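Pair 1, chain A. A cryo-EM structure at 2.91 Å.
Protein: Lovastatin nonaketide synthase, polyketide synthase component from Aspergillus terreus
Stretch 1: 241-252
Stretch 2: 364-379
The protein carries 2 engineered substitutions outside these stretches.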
# COMPACT_ATOMS: atom_id res chain seq x y z
N GLY A 241 -19.58 30.11 9.62
CA GLY A 241 -19.37 28.92 10.41
C GLY A 241 -18.79 29.27 11.75
O GLY A 241 -18.83 30.42 12.19
N TYR A 242 -18.23 28.27 12.42
CA TYR A 242 -17.59 28.45 13.71
C TYR A 242 -16.18 27.87 13.68
O TYR A 242 -15.95 26.82 13.09
CB TYR A 242 -18.40 27.81 14.84
CG TYR A 242 -18.47 26.30 14.80
CD1 TYR A 242 -17.44 25.52 15.29
CD2 TYR A 242 -19.59 25.66 14.30
CE1 TYR A 242 -17.51 24.14 15.26
CE2 TYR A 242 -19.67 24.28 14.27
CZ TYR A 242 -18.63 23.53 14.75
OH TYR A 242 -18.70 22.16 14.73
N ALA A 243 -15.25 28.57 14.32
CA ALA A 243 -13.87 28.13 14.39
C ALA A 243 -13.70 27.23 15.60
O ALA A 243 -13.99 27.64 16.73
CB ALA A 243 -12.93 29.33 14.48
N ARG A 244 -13.23 26.01 15.37
CA ARG A 244 -12.99 25.09 16.46
C ARG A 244 -11.94 25.65 17.41
O ARG A 244 -10.99 26.31 16.98
CB ARG A 244 -12.54 23.73 15.93
CG ARG A 244 -13.65 22.92 15.28
CD ARG A 244 -13.14 21.58 14.77
NE ARG A 244 -12.26 20.94 15.74
CZ ARG A 244 -12.69 20.38 16.87
NH1 ARG A 244 -13.97 20.36 17.19
NH2 ARG A 244 -11.80 19.83 17.69
N GLY A 245 -12.12 25.40 18.69
CA GLY A 245 -11.18 25.85 19.70
C GLY A 245 -10.87 24.75 20.68
O GLY A 245 -11.74 23.96 21.05
N GLU A 246 -9.61 24.70 21.11
CA GLU A 246 -9.18 23.75 22.12
C GLU A 246 -9.33 24.38 23.49
O GLU A 246 -8.70 25.41 23.78
CB GLU A 246 -7.73 23.32 21.90
CG GLU A 246 -7.51 22.44 20.71
CD GLU A 246 -6.17 21.74 20.77
OE1 GLU A 246 -5.27 22.27 21.46
OE2 GLU A 246 -6.02 20.66 20.17
N ALA A 247 -10.15 23.77 24.35
CA ALA A 247 -10.33 24.29 25.69
C ALA A 247 -10.74 23.15 26.61
O ALA A 247 -11.53 22.28 26.24
CB ALA A 247 -11.38 25.40 25.73
N VAL A 248 -10.17 23.16 27.82
CA VAL A 248 -10.54 22.24 28.88
C VAL A 248 -10.84 23.08 30.11
O VAL A 248 -9.94 23.72 30.66
CB VAL A 248 -9.44 21.21 29.17
CG1 VAL A 248 -9.90 20.25 30.25
CG2 VAL A 248 -9.08 20.46 27.90
N CYS A 249 -12.10 23.08 30.54
CA CYS A 249 -12.54 23.88 31.66
C CYS A 249 -13.05 22.97 32.76
O CYS A 249 -13.60 21.90 32.49
CB CYS A 249 -13.65 24.85 31.25
SG CYS A 249 -14.18 25.98 32.56
N SER A 250 -12.85 23.39 34.01
CA SER A 250 -13.42 22.71 35.16
C SER A 250 -13.92 23.77 36.12
O SER A 250 -13.23 24.76 36.38
CB SER A 250 -12.38 21.82 35.85
OG SER A 250 -11.87 20.85 34.95
N VAL A 251 -15.13 23.57 36.64
CA VAL A 251 -15.77 24.54 37.52
C VAL A 251 -16.30 23.79 38.73
O VAL A 251 -17.11 22.87 38.59
CB VAL A 251 -16.91 25.28 36.79
CG1 VAL A 251 -17.91 25.82 37.78
CG2 VAL A 251 -16.34 26.40 35.95
N VAL A 252 -15.85 24.18 39.92
CA VAL A 252 -16.33 23.58 41.15
C VAL A 252 -17.63 24.27 41.53
O VAL A 252 -17.67 25.49 41.73
CB VAL A 252 -15.29 23.71 42.28
CG1 VAL A 252 -15.74 22.93 43.50
CG2 VAL A 252 -13.94 23.21 41.80
N VAL A 364 -13.36 34.89 21.00
CA VAL A 364 -12.02 35.12 21.54
C VAL A 364 -11.24 33.82 21.67
O VAL A 364 -10.09 33.74 21.24
CB VAL A 364 -12.12 35.85 22.90
CG1 VAL A 364 -10.73 36.12 23.45
CG2 VAL A 364 -12.90 37.14 22.75
N VAL A 365 -11.85 32.80 22.27
CA VAL A 365 -11.20 31.51 22.48
C VAL A 365 -11.70 30.46 21.49
O VAL A 365 -11.29 29.30 21.57
CB VAL A 365 -11.38 31.02 23.92
CG1 VAL A 365 -10.84 32.05 24.90
CG2 VAL A 365 -12.84 30.72 24.21
N GLY A 366 -12.59 30.83 20.58
CA GLY A 366 -13.08 29.91 19.58
C GLY A 366 -14.24 29.07 20.08
O GLY A 366 -14.51 28.97 21.28
N HIS A 367 -14.92 28.44 19.14
CA HIS A 367 -16.00 27.51 19.45
C HIS A 367 -15.37 26.22 19.96
O HIS A 367 -14.92 25.38 19.17
CB HIS A 367 -16.87 27.26 18.23
CG HIS A 367 -18.03 26.36 18.50
ND1 HIS A 367 -19.30 26.82 18.75
CD2 HIS A 367 -18.10 25.01 18.57
CE1 HIS A 367 -20.11 25.80 18.95
NE2 HIS A 367 -19.41 24.69 18.85
N THR A 368 -15.35 26.05 21.28
CA THR A 368 -14.70 24.91 21.91
C THR A 368 -15.66 23.74 22.12
O THR A 368 -15.47 22.94 23.04
CB THR A 368 -14.06 25.33 23.23
OG1 THR A 368 -15.07 25.77 24.14
CG2 THR A 368 -13.06 26.45 23.01
N GLU A 369 -16.70 23.65 21.30
CA GLU A 369 -17.58 22.49 21.25
C GLU A 369 -18.03 22.04 22.64
O GLU A 369 -18.83 22.72 23.28
CB GLU A 369 -16.87 21.34 20.53
CG GLU A 369 -16.39 21.68 19.12
CD GLU A 369 -17.53 21.78 18.12
OE1 GLU A 369 -18.69 21.87 18.55
OE2 GLU A 369 -17.25 21.75 16.91
N GLY A 370 -17.50 20.90 23.11
CA GLY A 370 -18.02 20.32 24.34
C GLY A 370 -17.92 21.27 25.52
O GLY A 370 -18.88 21.43 26.28
N THR A 371 -16.77 21.91 25.69
CA THR A 371 -16.57 22.84 26.79
C THR A 371 -17.08 24.24 26.46
O THR A 371 -17.05 25.11 27.33
CB THR A 371 -15.08 22.92 27.15
OG1 THR A 371 -14.94 23.50 28.45
CG2 THR A 371 -14.35 23.78 26.16
N ALA A 372 -17.57 24.45 25.24
CA ALA A 372 -17.98 25.79 24.82
C ALA A 372 -18.92 26.41 25.84
O ALA A 372 -18.70 27.53 26.31
CB ALA A 372 -18.64 25.72 23.45
N GLY A 373 -19.96 25.68 26.22
CA GLY A 373 -20.86 26.12 27.27
C GLY A 373 -20.09 26.64 28.46
O GLY A 373 -20.19 27.82 28.81
N LEU A 374 -19.29 25.77 29.08
CA LEU A 374 -18.52 26.19 30.24
C LEU A 374 -17.66 27.40 29.91
O LEU A 374 -17.57 28.34 30.72
CB LEU A 374 -17.63 25.04 30.73
CG LEU A 374 -18.18 24.22 31.90
CD1 LEU A 374 -17.24 23.09 32.22
CD2 LEU A 374 -18.38 25.10 33.12
N ALA A 375 -17.05 27.42 28.73
CA ALA A 375 -16.26 28.58 28.35
C ALA A 375 -17.11 29.84 28.47
O ALA A 375 -16.74 30.79 29.17
CB ALA A 375 -15.74 28.42 26.92
N GLY A 376 -18.29 29.83 27.84
CA GLY A 376 -19.18 30.96 27.99
C GLY A 376 -19.50 31.25 29.44
O GLY A 376 -19.47 32.40 29.88
N LEU A 377 -19.77 30.19 30.21
CA LEU A 377 -20.02 30.37 31.63
C LEU A 377 -18.88 31.14 32.28
O LEU A 377 -19.10 32.11 33.01
CB LEU A 377 -20.21 29.01 32.31
CG LEU A 377 -20.56 29.07 33.79
CD1 LEU A 377 -21.81 28.27 34.07
CD2 LEU A 377 -19.40 28.55 34.62
N MET A 378 -17.64 30.75 31.98
CA MET A 378 -16.50 31.47 32.53
C MET A 378 -16.56 32.94 32.14
O MET A 378 -16.40 33.82 32.98
CB MET A 378 -15.19 30.83 32.05
CG MET A 378 -14.99 29.38 32.48
SD MET A 378 -14.08 29.19 34.02
CE MET A 378 -15.24 29.85 35.22
N LYS A 379 -16.83 33.21 30.86
CA LYS A 379 -16.95 34.59 30.41
C LYS A 379 -18.06 35.30 31.17
O LYS A 379 -17.93 36.48 31.52
CB LYS A 379 -17.21 34.63 28.91
CG LYS A 379 -17.25 36.03 28.32
CD LYS A 379 -17.18 35.98 26.80
CE LYS A 379 -17.16 37.36 26.19
NZ LYS A 379 -17.04 37.32 24.70

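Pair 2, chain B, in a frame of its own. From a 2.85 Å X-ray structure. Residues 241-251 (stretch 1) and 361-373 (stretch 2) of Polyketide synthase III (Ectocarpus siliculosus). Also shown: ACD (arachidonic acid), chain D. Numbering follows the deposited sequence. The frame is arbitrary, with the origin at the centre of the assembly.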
# COMPACT_ATOMS: atom_id res chain seq x y z
N ALA B 241 -19.06 17.31 6.44
CA ALA B 241 -20.32 17.36 5.70
C ALA B 241 -20.29 16.46 4.47
O ALA B 241 -21.34 16.03 3.99
CB ALA B 241 -20.63 18.79 5.30
N ILE B 242 -19.09 16.16 3.98
CA ILE B 242 -18.91 15.50 2.69
C ILE B 242 -18.52 14.02 2.79
O ILE B 242 -19.18 13.17 2.20
CB ILE B 242 -17.94 16.31 1.79
CG1 ILE B 242 -18.58 17.64 1.40
CG2 ILE B 242 -17.54 15.52 0.54
CD1 ILE B 242 -17.61 18.68 0.89
N PHE B 243 -17.45 13.73 3.53
CA PHE B 243 -16.91 12.37 3.60
C PHE B 243 -17.86 11.36 4.23
O PHE B 243 -18.60 11.69 5.16
CB PHE B 243 -15.56 12.34 4.33
CG PHE B 243 -14.45 13.05 3.60
CD1 PHE B 243 -14.45 13.15 2.21
CD2 PHE B 243 -13.38 13.59 4.30
CE1 PHE B 243 -13.42 13.80 1.54
CE2 PHE B 243 -12.34 14.24 3.64
CZ PHE B 243 -12.36 14.34 2.25
N ALA B 244 -17.83 10.13 3.72
CA ALA B 244 -18.74 9.06 4.15
C ALA B 244 -18.09 7.67 4.08
O ALA B 244 -16.91 7.54 3.75
CB ALA B 244 -20.00 9.08 3.31
N ASP B 245 -18.87 6.64 4.40
CA ASP B 245 -18.38 5.26 4.40
C ASP B 245 -18.92 4.45 3.23
O ASP B 245 -20.09 4.60 2.85
CB ASP B 245 -18.76 4.56 5.71
CG ASP B 245 -18.10 5.19 6.93
OD1 ASP B 245 -17.66 6.35 6.86
OD2 ASP B 245 -18.03 4.50 7.97
N GLY B 246 -18.08 3.59 2.66
CA GLY B 246 -18.46 2.75 1.52
C GLY B 246 -17.44 1.69 1.13
O GLY B 246 -16.27 1.76 1.50
N CYS B 247 -17.90 0.71 0.35
CA CYS B 247 -17.04 -0.36 -0.15
C CYS B 247 -17.47 -0.84 -1.54
O CYS B 247 -18.66 -0.96 -1.84
CB CYS B 247 -17.01 -1.53 0.83
SG CYS B 247 -16.07 -2.97 0.26
N ALA B 248 -16.48 -1.12 -2.37
CA ALA B 248 -16.71 -1.64 -3.72
C ALA B 248 -15.59 -2.59 -4.11
O ALA B 248 -14.42 -2.36 -3.79
CB ALA B 248 -16.81 -0.50 -4.72
N ALA B 249 -15.96 -3.66 -4.81
CA ALA B 249 -14.99 -4.67 -5.23
C ALA B 249 -15.11 -4.99 -6.72
O ALA B 249 -16.17 -4.80 -7.32
CB ALA B 249 -15.14 -5.93 -4.40
N ALA B 250 -14.02 -5.47 -7.30
CA ALA B 250 -13.98 -5.83 -8.71
C ALA B 250 -13.09 -7.05 -8.93
O ALA B 250 -11.97 -7.12 -8.41
CB ALA B 250 -13.48 -4.66 -9.54
N VAL B 251 -13.61 -8.01 -9.68
CA VAL B 251 -12.83 -9.17 -10.09
C VAL B 251 -12.32 -8.91 -11.50
O VAL B 251 -13.05 -8.40 -12.35
CB VAL B 251 -13.64 -10.48 -10.04
CG1 VAL B 251 -12.74 -11.68 -10.28
CG2 VAL B 251 -14.36 -10.62 -8.71
N GLU B 361 -26.48 10.41 -3.10
CA GLU B 361 -26.96 9.25 -2.34
C GLU B 361 -25.96 8.76 -1.30
O GLU B 361 -26.35 8.31 -0.22
CB GLU B 361 -27.36 8.12 -3.31
CG GLU B 361 -27.68 6.77 -2.68
CD GLU B 361 -28.83 6.81 -1.67
OE1 GLU B 361 -29.66 7.74 -1.71
OE2 GLU B 361 -28.90 5.88 -0.84
N TYR B 362 -24.67 8.85 -1.62
CA TYR B 362 -23.61 8.24 -0.80
C TYR B 362 -22.59 9.23 -0.22
O TYR B 362 -21.89 8.89 0.73
CB TYR B 362 -22.86 7.19 -1.62
CG TYR B 362 -23.73 6.13 -2.27
CD1 TYR B 362 -24.35 5.14 -1.52
CD2 TYR B 362 -23.91 6.11 -3.66
CE1 TYR B 362 -25.14 4.17 -2.12
CE2 TYR B 362 -24.69 5.15 -4.27
CZ TYR B 362 -25.30 4.18 -3.50
OH TYR B 362 -26.08 3.21 -4.10
N GLY B 363 -22.50 10.42 -0.81
CA GLY B 363 -21.43 11.36 -0.48
C GLY B 363 -20.11 10.94 -1.09
O GLY B 363 -20.08 10.14 -2.03
N ASN B 364 -19.01 11.47 -0.56
CA ASN B 364 -17.67 11.08 -1.01
C ASN B 364 -17.07 9.98 -0.13
O ASN B 364 -16.63 10.23 1.00
CB ASN B 364 -16.75 12.30 -1.09
CG ASN B 364 -15.39 11.98 -1.70
OD1 ASN B 364 -15.19 10.91 -2.29
ND2 ASN B 364 -14.46 12.92 -1.58
N MET B 365 -17.06 8.77 -0.66
CA MET B 365 -16.57 7.60 0.07
C MET B 365 -15.08 7.36 -0.16
O MET B 365 -14.55 6.32 0.24
CB MET B 365 -17.33 6.35 -0.37
CG MET B 365 -18.84 6.42 -0.21
SD MET B 365 -19.59 5.36 -1.45
CE MET B 365 -20.95 4.70 -0.50
N LEU B 366 -14.41 8.33 -0.78
CA LEU B 366 -13.00 8.20 -1.15
C LEU B 366 -12.79 7.21 -2.30
O LEU B 366 -13.34 7.41 -3.39
CB LEU B 366 -12.12 7.83 0.07
CG LEU B 366 -11.94 8.81 1.24
CD1 LEU B 366 -13.16 8.87 2.15
CD2 LEU B 366 -10.72 8.40 2.05
N SER B 367 -12.03 6.15 -2.05
CA SER B 367 -11.61 5.20 -3.10
C SER B 367 -12.74 4.55 -3.90
O SER B 367 -12.71 4.58 -5.13
CB SER B 367 -10.70 4.12 -2.51
OG SER B 367 -9.76 4.66 -1.61
N PRO B 368 -13.75 3.95 -3.21
CA PRO B 368 -14.79 3.25 -3.96
C PRO B 368 -15.73 4.15 -4.78
O PRO B 368 -16.42 3.65 -5.67
CB PRO B 368 -15.58 2.52 -2.86
CG PRO B 368 -15.36 3.33 -1.64
CD PRO B 368 -13.95 3.83 -1.76
N SER B 369 -15.74 5.45 -4.49
CA SER B 369 -16.68 6.38 -5.13
C SER B 369 -16.69 6.26 -6.65
O SER B 369 -17.76 6.23 -7.26
CB SER B 369 -16.39 7.81 -4.70
OG SER B 369 -16.54 7.95 -3.29
N VAL B 370 -15.50 6.18 -7.23
CA VAL B 370 -15.31 6.00 -8.68
C VAL B 370 -15.97 4.71 -9.16
O VAL B 370 -16.58 4.69 -10.23
CB VAL B 370 -13.81 5.99 -9.06
CG1 VAL B 370 -13.63 6.23 -10.56
CG2 VAL B 370 -13.04 7.05 -8.28
N MET B 371 -15.84 3.65 -8.37
CA MET B 371 -16.43 2.34 -8.67
C MET B 371 -17.96 2.39 -8.61
O MET B 371 -18.64 1.65 -9.32
CB MET B 371 -15.94 1.27 -7.69
CG MET B 371 -14.49 1.38 -7.25
SD MET B 371 -13.42 0.10 -7.93
CE MET B 371 -13.89 -1.33 -6.97
N PHE B 372 -18.50 3.23 -7.73
CA PHE B 372 -19.94 3.41 -7.62
C PHE B 372 -20.50 4.06 -8.89
O PHE B 372 -21.50 3.58 -9.44
CB PHE B 372 -20.30 4.23 -6.38
CG PHE B 372 -20.40 3.42 -5.11
CD1 PHE B 372 -19.26 2.94 -4.48
CD2 PHE B 372 -21.64 3.16 -4.54
CE1 PHE B 372 -19.35 2.20 -3.31
CE2 PHE B 372 -21.74 2.42 -3.37
CZ PHE B 372 -20.60 1.94 -2.76
N VAL B 373 -19.86 5.14 -9.35
CA VAL B 373 -20.23 5.81 -10.60
C VAL B 373 -20.08 4.83 -11.76
O VAL B 373 -21.00 4.67 -12.57
CB VAL B 373 -19.35 7.05 -10.88
CG1 VAL B 373 -19.77 7.74 -12.16
CG2 VAL B 373 -19.40 8.02 -9.71
C1 ACD D . -9.54 13.70 -0.58
C2 ACD D . -8.56 12.68 -0.03
C3 ACD D . -9.25 11.83 1.04
C4 ACD D . -8.27 11.45 2.15
C5 ACD D . -9.03 10.99 3.37
C6 ACD D . -8.38 10.63 4.47
C7 ACD D . -9.16 10.17 5.68
C8 ACD D . -9.62 11.33 6.53
C9 ACD D . -10.71 11.20 7.28
C10 ACD D . -11.19 12.34 8.14
C11 ACD D . -12.56 12.78 7.70
C12 ACD D . -13.54 12.93 8.60
C13 ACD D . -14.90 13.38 8.14
C14 ACD D . -15.98 12.49 8.71
C15 ACD D . -17.23 12.62 8.28
C16 ACD D . -18.33 11.74 8.83
C17 ACD D . -18.98 12.44 10.02
C18 ACD D . -20.38 12.97 9.69
C19 ACD D . -20.58 14.34 10.33
C20 ACD D . -22.02 14.78 10.25
O1 ACD D . -9.64 13.84 -1.82

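Both pairs set a strand against a helix that follows a short loop, and the backbones agree closely: N, CA and C atoms of 14 central residues superpose with an RMSD of 0.8 Å. The strand and helix axes approach to 7.6 Å and cross at 52° in pair 1; the corresponding values in pair 2 are 7.9 Å and 65°. Ahead of the strand, a single beta bridge joins R244(A) to H367(A), and its match joins F243(B) to N364(B). Two backbone hydrogen bonds secure each bridge. In pair 1, H367(A) N donates to A243(A) O at 2.7 Å and G245(A) N to H367(A) O at 2.8 Å. In pair 2, N364(B) N donates to I242(B) O at 3.2 Å and A244(B) N to N364(B) O at 3.0 Å.

The glycines G366(A) and G363(B) also match, each with positive phi (85° and 75°). An ideal CB on G363(B) would lie 2.9 Å from I242(B) O, a clash.

Around the bridge, the side chains differ in chemistry. R244(A) matches F243(B), and E369(A) matches L366(B). The first combination is charged: R244(A) NH1 and E369(A) OE2 form a long salt bridge at 3.6 Å, and Y242(A) OH donates to E369(A) OE2 at 2.7 Å. The second is apolar, with F243(B) CD1 4.5 Å from L366(B) CD1; both residues also touch arachidonic acid, L366(B) CD2 lying 3.4 Å from its C5 and F243(B) O 3.5 Å from its C15. At the bridged position, the H367(A) ring lies obliquely over the Y242(A) ring, centroids 4.0 Å apart and planes at 36°. H367(A) also reaches along its own stretch, with a weak bond from NE2 to E369(A) OE1 at 2.9 Å; at the matching place N364(B) OD1 accepts from L366(B) N at 3.1 Å, while its ND2 lies 3.4 Å from F243(B) CE1, at the ring edge.

Farther along, bulk is exchanged between the two sides. A247(A) CB packs 3.4 Å from T368(A) CG2. Its match, G246(B), leaves space for the longer M365(B), whose CE lies 3.8 Å from G246(B) CA; an ideal CB there would clash with that CE at 2.6 Å. Next, C249(A) corresponds to A248(B), and L374(A) to M371(B). C249(A) SG reaches L374(A) CB at 4.0 Å and M378(A) CG at 3.5 Å. The smaller A248(B) brings its CB to 3.6 Å from M371(B) CB and 3.8 Å from P368(B) CB, with F372(B) CE1 at 4.0 Å. At these matched positions pair 2 has the smaller residue on the strand, G246(B) for A247(A) and A248(B) for C249(A), and a methionine on the other stretch, M365(B) for T368(A) and M371(B) for L374(A).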